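Local structure of F420-dependent methylenetetrahydromethanopterin dehydrogenase (Methanopyrus kandleri, 1QV9) at residues A[7-12]-A[68-73]; A[93-98]-A[115-120]. The protein catalyses the reversible, coenzyme F420-dependent reduction of methenyl-tetrahydromethanopterin to methylene-tetrahydromethanopterin, a one-carbon step of methanogenesis from CO2. All coordinates share one frame; numbering follows the deposited sequence.

Contact 1: residues A[7-12]-A[68-73]; sequences IFIKCG and IVYGGP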
ATOM      1  N   ILE A   7      21.479  16.916  32.995  1.00 15.70           N
ATOM      2  CA  ILE A   7      20.207  17.645  32.984  1.00 16.05           C
ATOM      3  C   ILE A   7      19.948  17.949  31.521  1.00 18.35           C
ATOM      4  O   ILE A   7      20.866  18.319  30.792  1.00 16.72           O
ATOM      5  CB  ILE A   7      20.287  18.985  33.749  1.00 15.89           C
ATOM      6  CG1 ILE A   7      20.578  18.738  35.236  1.00 17.35           C
ATOM      7  CG2 ILE A   7      18.940  19.776  33.602  1.00 17.24           C
ATOM      8  CD1 ILE A   7      20.802  20.017  36.038  1.00 20.51           C
ATOM      9  N   PHE A   8      18.706  17.770  31.086  1.00 15.76           N
ATOM     10  CA  PHE A   8      18.303  18.069  29.711  1.00 15.66           C
ATOM     11  C   PHE A   8      17.356  19.252  29.773  1.00 15.30           C
ATOM     12  O   PHE A   8      16.450  19.260  30.599  1.00 18.31           O
ATOM     13  CB  PHE A   8      17.574  16.877  29.077  1.00 17.16           C
ATOM     14  CG  PHE A   8      18.484  15.715  28.784  1.00 17.22           C
ATOM     15  CD1 PHE A   8      18.803  14.787  29.778  1.00 18.90           C
ATOM     16  CD2 PHE A   8      19.022  15.554  27.501  1.00 17.01           C
ATOM     17  CE1 PHE A   8      19.648  13.693  29.499  1.00 19.37           C
ATOM     18  CE2 PHE A   8      19.875  14.445  27.209  1.00 18.27           C
ATOM     19  CZ  PHE A   8      20.179  13.519  28.222  1.00 18.62           C
ATOM     20  N   ILE A   9      17.554  20.251  28.913  1.00 14.83           N
ATOM     21  CA  ILE A   9      16.668  21.427  28.899  1.00 16.61           C
ATOM     22  C   ILE A   9      15.958  21.419  27.557  1.00 16.48           C
ATOM     23  O   ILE A   9      16.612  21.330  26.513  1.00 17.32           O
ATOM     24  CB  ILE A   9      17.477  22.729  29.043  1.00 16.95           C
ATOM     25  CG1 ILE A   9      18.384  22.657  30.266  1.00 17.79           C
ATOM     26  CG2 ILE A   9      16.539  23.932  29.114  1.00 17.30           C
ATOM     27  CD1 ILE A   9      19.426  23.819  30.310  1.00 18.84           C
ATOM     28  N   LYS A  10      14.622  21.534  27.568  1.00 16.78           N
ATOM     29  CA  LYS A  10      13.842  21.468  26.335  1.00 17.06           C
ATOM     30  C   LYS A  10      12.980  22.713  26.178  1.00 17.22           C
ATOM     31  O   LYS A  10      12.065  22.951  26.984  1.00 18.43           O
ATOM     32  CB  LYS A  10      12.915  20.217  26.327  1.00 15.27           C
ATOM     33  CG  LYS A  10      13.656  18.893  26.480  1.00 18.19           C
ATOM     34  CD  LYS A  10      12.747  17.674  26.330  1.00 18.47           C
ATOM     35  CE  LYS A  10      13.563  16.390  26.566  1.00 18.54           C
ATOM     36  NZ  LYS A  10      12.836  15.170  26.123  1.00 20.41           N
ATOM     37  N   CYS A  11      13.286  23.514  25.153  1.00 16.70           N
ATOM     38  CA  CYS A  11      12.530  24.728  24.842  1.00 16.07           C
ATOM     39  C   CYS A  11      12.208  24.700  23.360  1.00 16.94           C
ATOM     40  O   CYS A  11      13.130  24.635  22.517  1.00 20.84           O
ATOM     41  CB  CYS A  11      13.343  25.975  25.185  1.00 20.45           C
ATOM     42  SG  CYS A  11      13.765  26.138  26.936  1.00 20.06           S
ATOM     43  N   GLY A  12      10.924  24.782  23.005  1.00 16.95           N
ATOM     44  CA  GLY A  12      10.555  24.667  21.609  1.00 16.34           C
ATOM     45  C   GLY A  12      10.518  23.172  21.322  1.00 19.78           C
ATOM     46  O   GLY A  12      10.769  22.384  22.236  1.00 23.80           O
ATOM     47  N   ILE A  68      25.265  19.045  30.747  1.00 15.04           N
ATOM     48  CA  ILE A  68      23.922  19.606  30.523  1.00 16.21           C
ATOM     49  C   ILE A  68      23.677  19.657  29.021  1.00 19.47           C
ATOM     50  O   ILE A  68      24.590  19.960  28.256  1.00 19.33           O
ATOM     51  CB  ILE A  68      23.826  21.003  31.115  1.00 16.57           C
ATOM     52  CG1 ILE A  68      24.020  20.898  32.627  1.00 16.39           C
ATOM     53  CG2 ILE A  68      22.446  21.628  30.816  1.00 18.34           C
ATOM     54  CD1 ILE A  68      24.013  22.201  33.390  1.00 17.59           C
ATOM     55  N   VAL A  69      22.455  19.332  28.597  1.00 14.48           N
ATOM     56  CA  VAL A  69      22.108  19.339  27.189  1.00 16.42           C
ATOM     57  C   VAL A  69      20.956  20.287  26.988  1.00 18.44           C
ATOM     58  O   VAL A  69      20.002  20.285  27.758  1.00 19.85           O
ATOM     59  CB  VAL A  69      21.678  17.915  26.688  1.00 16.78           C
ATOM     60  CG1 VAL A  69      21.391  17.957  25.192  1.00 18.82           C
ATOM     61  CG2 VAL A  69      22.748  16.885  27.026  1.00 18.78           C
ATOM     62  N   TYR A  70      21.061  21.163  26.001  1.00 15.70           N
ATOM     63  CA  TYR A  70      19.946  22.059  25.672  1.00 16.63           C
ATOM     64  C   TYR A  70      19.505  21.635  24.278  1.00 16.54           C
ATOM     65  O   TYR A  70      20.327  21.564  23.363  1.00 17.25           O
ATOM     66  CB  TYR A  70      20.389  23.512  25.645  1.00 16.55           C
ATOM     67  CG  TYR A  70      19.326  24.439  25.097  1.00 15.39           C
ATOM     68  CD1 TYR A  70      19.202  24.684  23.720  1.00 19.65           C
ATOM     69  CD2 TYR A  70      18.378  25.010  25.961  1.00 15.91           C
ATOM     70  CE1 TYR A  70      18.150  25.471  23.204  1.00 18.98           C
ATOM     71  CE2 TYR A  70      17.331  25.801  25.448  1.00 19.50           C
ATOM     72  CZ  TYR A  70      17.225  26.023  24.089  1.00 21.76           C
ATOM     73  OH  TYR A  70      16.222  26.860  23.602  1.00 22.63           O
ATOM     74  N   GLY A  71      18.218  21.336  24.112  1.00 16.25           N
ATOM     75  CA  GLY A  71      17.721  20.913  22.806  1.00 16.98           C
ATOM     76  C   GLY A  71      16.488  21.720  22.394  1.00 19.00           C
ATOM     77  O   GLY A  71      15.610  21.991  23.225  1.00 18.00           O
ATOM     78  N   GLY A  72      16.429  22.101  21.124  1.00 18.43           N
ATOM     79  CA  GLY A  72      15.285  22.830  20.621  1.00 19.11           C
ATOM     80  C   GLY A  72      15.646  23.418  19.281  1.00 18.76           C
ATOM     81  O   GLY A  72      16.827  23.363  18.879  1.00 19.10           O
ATOM     82  N   PRO A  73      14.663  23.970  18.560  1.00 17.79           N
ATOM     83  CA  PRO A  73      14.946  24.543  17.255  1.00 18.79           C
ATOM     84  C   PRO A  73      15.885  25.746  17.274  1.00 19.56           C
ATOM     85  O   PRO A  73      16.014  26.461  18.285  1.00 18.61           O
ATOM     86  CB  PRO A  73      13.566  24.970  16.749  1.00 19.78           C
ATOM     87  CG  PRO A  73      12.596  24.129  17.549  1.00 20.03           C
ATOM     88  CD  PRO A  73      13.231  24.066  18.890  1.00 15.93           C
TER
HETATM   89  O   HOH W   1      15.139  26.113  21.104  1.00 20.92           O
HETATM   90  O   HOH W   2      12.981  20.907  22.746  1.00 23.01           O

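Contact 2: residues A[93-98]-A[115-120]; sequences PAVIIG and GYILVK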
ATOM      1  N   PRO A  93      29.981  21.159  31.447  1.00 18.57           N
ATOM      2  CA  PRO A  93      30.166  20.820  30.019  1.00 19.60           C
ATOM      3  C   PRO A  93      28.763  20.750  29.435  1.00 19.61           C
ATOM      4  O   PRO A  93      27.867  20.161  30.053  1.00 17.46           O
ATOM      5  CB  PRO A  93      30.825  19.453  30.071  1.00 19.72           C
ATOM      6  CG  PRO A  93      31.675  19.558  31.330  1.00 20.76           C
ATOM      7  CD  PRO A  93      30.672  20.184  32.312  1.00 17.24           C
ATOM      8  N   ALA A  94      28.572  21.345  28.263  1.00 18.54           N
ATOM      9  CA  ALA A  94      27.233  21.394  27.663  1.00 18.04           C
ATOM     10  C   ALA A  94      27.232  21.087  26.171  1.00 18.06           C
ATOM     11  O   ALA A  94      28.212  21.362  25.457  1.00 18.43           O
ATOM     12  CB  ALA A  94      26.631  22.789  27.905  1.00 19.82           C
ATOM     13  N   VAL A  95      26.092  20.582  25.701  1.00 14.65           N
ATOM     14  CA  VAL A  95      25.892  20.203  24.312  1.00 14.01           C
ATOM     15  C   VAL A  95      24.585  20.801  23.844  1.00 18.34           C
ATOM     16  O   VAL A  95      23.594  20.781  24.590  1.00 17.23           O
ATOM     17  CB  VAL A  95      25.772  18.654  24.166  1.00 17.75           C
ATOM     18  CG1 VAL A  95      25.497  18.264  22.682  1.00 16.11           C
ATOM     19  CG2 VAL A  95      27.054  17.983  24.681  1.00 17.52           C
ATOM     20  N   ILE A  96      24.592  21.356  22.641  1.00 16.28           N
ATOM     21  CA  ILE A  96      23.407  21.941  22.040  1.00 16.02           C
ATOM     22  C   ILE A  96      22.872  20.992  20.968  1.00 16.32           C
ATOM     23  O   ILE A  96      23.608  20.605  20.056  1.00 16.47           O
ATOM     24  CB  ILE A  96      23.763  23.304  21.339  1.00 13.60           C
ATOM     25  CG1 ILE A  96      24.405  24.281  22.334  1.00 15.99           C
ATOM     26  CG2 ILE A  96      22.526  23.955  20.743  1.00 19.64           C
ATOM     27  CD1 ILE A  96      23.575  24.580  23.558  1.00 16.59           C
ATOM     28  N   ILE A  97      21.595  20.623  21.065  1.00 15.20           N
ATOM     29  CA  ILE A  97      20.964  19.792  20.037  1.00 14.80           C
ATOM     30  C   ILE A  97      20.106  20.758  19.262  1.00 17.97           C
ATOM     31  O   ILE A  97      19.300  21.474  19.854  1.00 18.15           O
ATOM     32  CB  ILE A  97      20.066  18.672  20.681  1.00 16.22           C
ATOM     33  CG1 ILE A  97      20.926  17.583  21.367  1.00 23.76           C
ATOM     34  CG2 ILE A  97      19.107  18.125  19.634  1.00 24.94           C
ATOM     35  CD1 ILE A  97      22.300  17.360  20.837  1.00 28.94           C
ATOM     36  N   GLY A  98      20.296  20.799  17.942  1.00 15.34           N
ATOM     37  CA  GLY A  98      19.549  21.698  17.082  1.00 14.74           C
ATOM     38  C   GLY A  98      19.307  21.160  15.689  1.00 15.60           C
ATOM     39  O   GLY A  98      19.555  20.000  15.435  1.00 16.45           O
ATOM     40  N   GLY A 115      29.534  21.732  22.878  1.00 16.31           N
ATOM     41  CA  GLY A 115      29.406  20.681  21.890  1.00 16.47           C
ATOM     42  C   GLY A 115      28.076  20.905  21.155  1.00 18.37           C
ATOM     43  O   GLY A 115      27.232  21.742  21.563  1.00 16.56           O
ATOM     44  N   TYR A 116      27.895  20.205  20.043  1.00 16.59           N
ATOM     45  CA  TYR A 116      26.626  20.328  19.306  1.00 15.96           C
ATOM     46  C   TYR A 116      26.320  19.122  18.454  1.00 17.02           C
ATOM     47  O   TYR A 116      27.214  18.410  18.023  1.00 16.23           O
ATOM     48  CB  TYR A 116      26.579  21.575  18.384  1.00 16.34           C
ATOM     49  CG  TYR A 116      27.728  21.733  17.398  1.00 18.44           C
ATOM     50  CD1 TYR A 116      28.823  22.525  17.734  1.00 20.70           C
ATOM     51  CD2 TYR A 116      27.746  21.061  16.179  1.00 18.01           C
ATOM     52  CE1 TYR A 116      29.920  22.642  16.875  1.00 22.99           C
ATOM     53  CE2 TYR A 116      28.850  21.166  15.313  1.00 19.42           C
ATOM     54  CZ  TYR A 116      29.922  21.962  15.681  1.00 24.00           C
ATOM     55  OH  TYR A 116      31.012  22.081  14.839  1.00 26.00           O
ATOM     56  N   ILE A 117      25.025  18.871  18.253  1.00 16.06           N
ATOM     57  CA  ILE A 117      24.608  17.825  17.335  1.00 15.71           C
ATOM     58  C   ILE A 117      23.510  18.539  16.570  1.00 18.26           C
ATOM     59  O   ILE A 117      22.458  18.882  17.132  1.00 17.21           O
ATOM     60  CB  ILE A 117      24.024  16.569  18.015  1.00 17.76           C
ATOM     61  CG1 ILE A 117      25.102  15.963  18.922  1.00 19.30           C
ATOM     62  CG2 ILE A 117      23.601  15.552  16.929  1.00 17.67           C
ATOM     63  CD1 ILE A 117      24.645  14.722  19.738  1.00 21.80           C
ATOM     64  N   LEU A 118      23.782  18.827  15.298  1.00 16.31           N
ATOM     65  CA  LEU A 118      22.811  19.519  14.459  1.00 14.30           C
ATOM     66  C   LEU A 118      22.202  18.498  13.503  1.00 18.11           C
ATOM     67  O   LEU A 118      22.906  17.882  12.724  1.00 17.63           O
ATOM     68  CB  LEU A 118      23.491  20.645  13.683  1.00 16.97           C
ATOM     69  CG  LEU A 118      24.108  21.696  14.622  1.00 17.52           C
ATOM     70  CD1 LEU A 118      24.740  22.794  13.782  1.00 19.28           C
ATOM     71  CD2 LEU A 118      23.003  22.313  15.521  1.00 19.05           C
ATOM     72  N   VAL A 119      20.887  18.301  13.577  1.00 15.64           N
ATOM     73  CA  VAL A 119      20.218  17.307  12.767  1.00 15.47           C
ATOM     74  C   VAL A 119      19.483  17.999  11.625  1.00 15.01           C
ATOM     75  O   VAL A 119      18.383  18.559  11.813  1.00 15.97           O
ATOM     76  CB  VAL A 119      19.241  16.500  13.674  1.00 15.89           C
ATOM     77  CG1 VAL A 119      18.587  15.367  12.893  1.00 15.82           C
ATOM     78  CG2 VAL A 119      20.040  15.922  14.843  1.00 16.64           C
ATOM     79  N   LYS A 120      20.079  17.960  10.431  1.00 15.42           N
ATOM     80  CA  LYS A 120      19.457  18.663   9.304  1.00 18.12           C
ATOM     81  C   LYS A 120      18.076  18.132   8.912  1.00 15.34           C
ATOM     82  O   LYS A 120      17.192  18.880   8.542  1.00 18.24           O
ATOM     83  CB  LYS A 120      20.421  18.718   8.094  1.00 19.00           C
ATOM     84  CG  LYS A 120      21.740  19.362   8.479  1.00 24.07           C
ATOM     85  CD  LYS A 120      22.699  19.585   7.291  1.00 24.37           C
ATOM     86  CE  LYS A 120      22.284  20.820   6.518  1.00 28.08           C
ATOM     87  NZ  LYS A 120      23.220  21.102   5.385  1.00 29.44           N
TER

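Contact 1: residues A[7-12]-A[68-73]
Ile9 and Tyr70 cross at about a right angle at the apolar centre, Ile9 CG2 3.8 Å from Tyr70 CD2. With CG anti to its backbone N (chi1 171°), the Tyr70 ring reaches toward Cys11, whose SG is 3.9 Å from Tyr70 CE2 in an oblique sulfur-aromatic contact. Ile68 CG2 meets Ile9 CD1 on the same face. On the other face Phe8 and Val69 extend alongside each other, Phe8 CD2 being 3.6 Å from Val69 CB. Between the faces runs the ladder of two neighbouring strands in the parallel sheet of the alpha/beta domain: Val69 N to Ile7 O, Ile9 N to Val69 O at 2.7 Å, Gly71 N to Ile9 O, and a last weak rung from Cys11 N to Gly71 O (3.4 Å). Beyond the last rung, one water donates to Cys11 O and Pro73 O and hydrogen-bonds Tyr70 OH at 2.8 Å; beside that rung a second bridges Gly12 O and Gly71 O. An alanine at Tyr70 would remove ring and hydroxyl and would probably loosen packing against Ile9 and Cys11 and cost the first water a hydrogen-bond partner. Helices 46-63 and 78-88 cover the Tyr70 face; strands 33-39 and 94-99 flank the pair.

Contact 2: residues A[93-98]-A[115-120]
Strands 94-99 and 115-119 are the two parallel strands of a beta-alpha-beta unit whose helix, 106-111, connects them. The closest side-chain meeting is between Ile97 and Ile117, which run alongside each other in the same direction. Ile97 CD1 is pressed to 3.4 Å from Ile117 CB, tighter than ordinary van der Waals contact, and it also touches CG1 and CD1 of Ile117. The second torsion of Ile97, at -27°, is far from staggered and brings CD1 toward strand 115-119. Farther back on this face, Val95 CG1 lies against the carbonyl group of Gly115.

The backbones come nearest at Val95 and Gly115, and a glycine stands in each strand. A side chain at Gly115 would crowd Val95 CG2, and one at Gly98 would press on Leu118 CD2, which instead packs 3.8 Å from Gly98 CA. Five hydrogen bonds set the register, passing back and forth from Gly115 N to Ala94 O through to Val119 N to Gly98 O. The latter is short and straight, 2.8 Å and 172°, although Val119 N sits above the plane of the Gly98 carbonyl.

Around this shell, helix 153-169 covers the Ile97 and Ile117 face, with Phe161 touching both isoleucines. Helix 106-111 covers the reverse face, where Met109 touches Ile96 and Tyr116, and the Tyr116 hydroxyl is hydrogen-bonded to Glu110 OE2. In Tyr116, CG is tucked between its own backbone N and C, the most hindered of the three staggered positions (chi1 53°); its ring leads away from Ile96, while its CB stays 3.5 Å from Ile96 O.

In the fold
From the N terminus, strand 4-10 comes first; the chain then makes strand 33-39 and helix 46-63 before strand 67-71 returns beside it and closes contact 1 around a 55-residue excursion. Helix 78-88 carries the chain over to strand 94-99, and contact 2 closes a much shorter one, 16 residues, when strand 115-119 lines up. The two closures therefore follow in series, neither nested nor crossed. They meet in the middle of the same parallel sheet, their centres about 9 Å apart, because strands 67-71 and 94-99 are neighbours: Tyr70 O lies 2.8 Å from Ile97 N, a probable hydrogen bond. Together they join four consecutive strands, with 33-39 and 180-183 outermost within the chain.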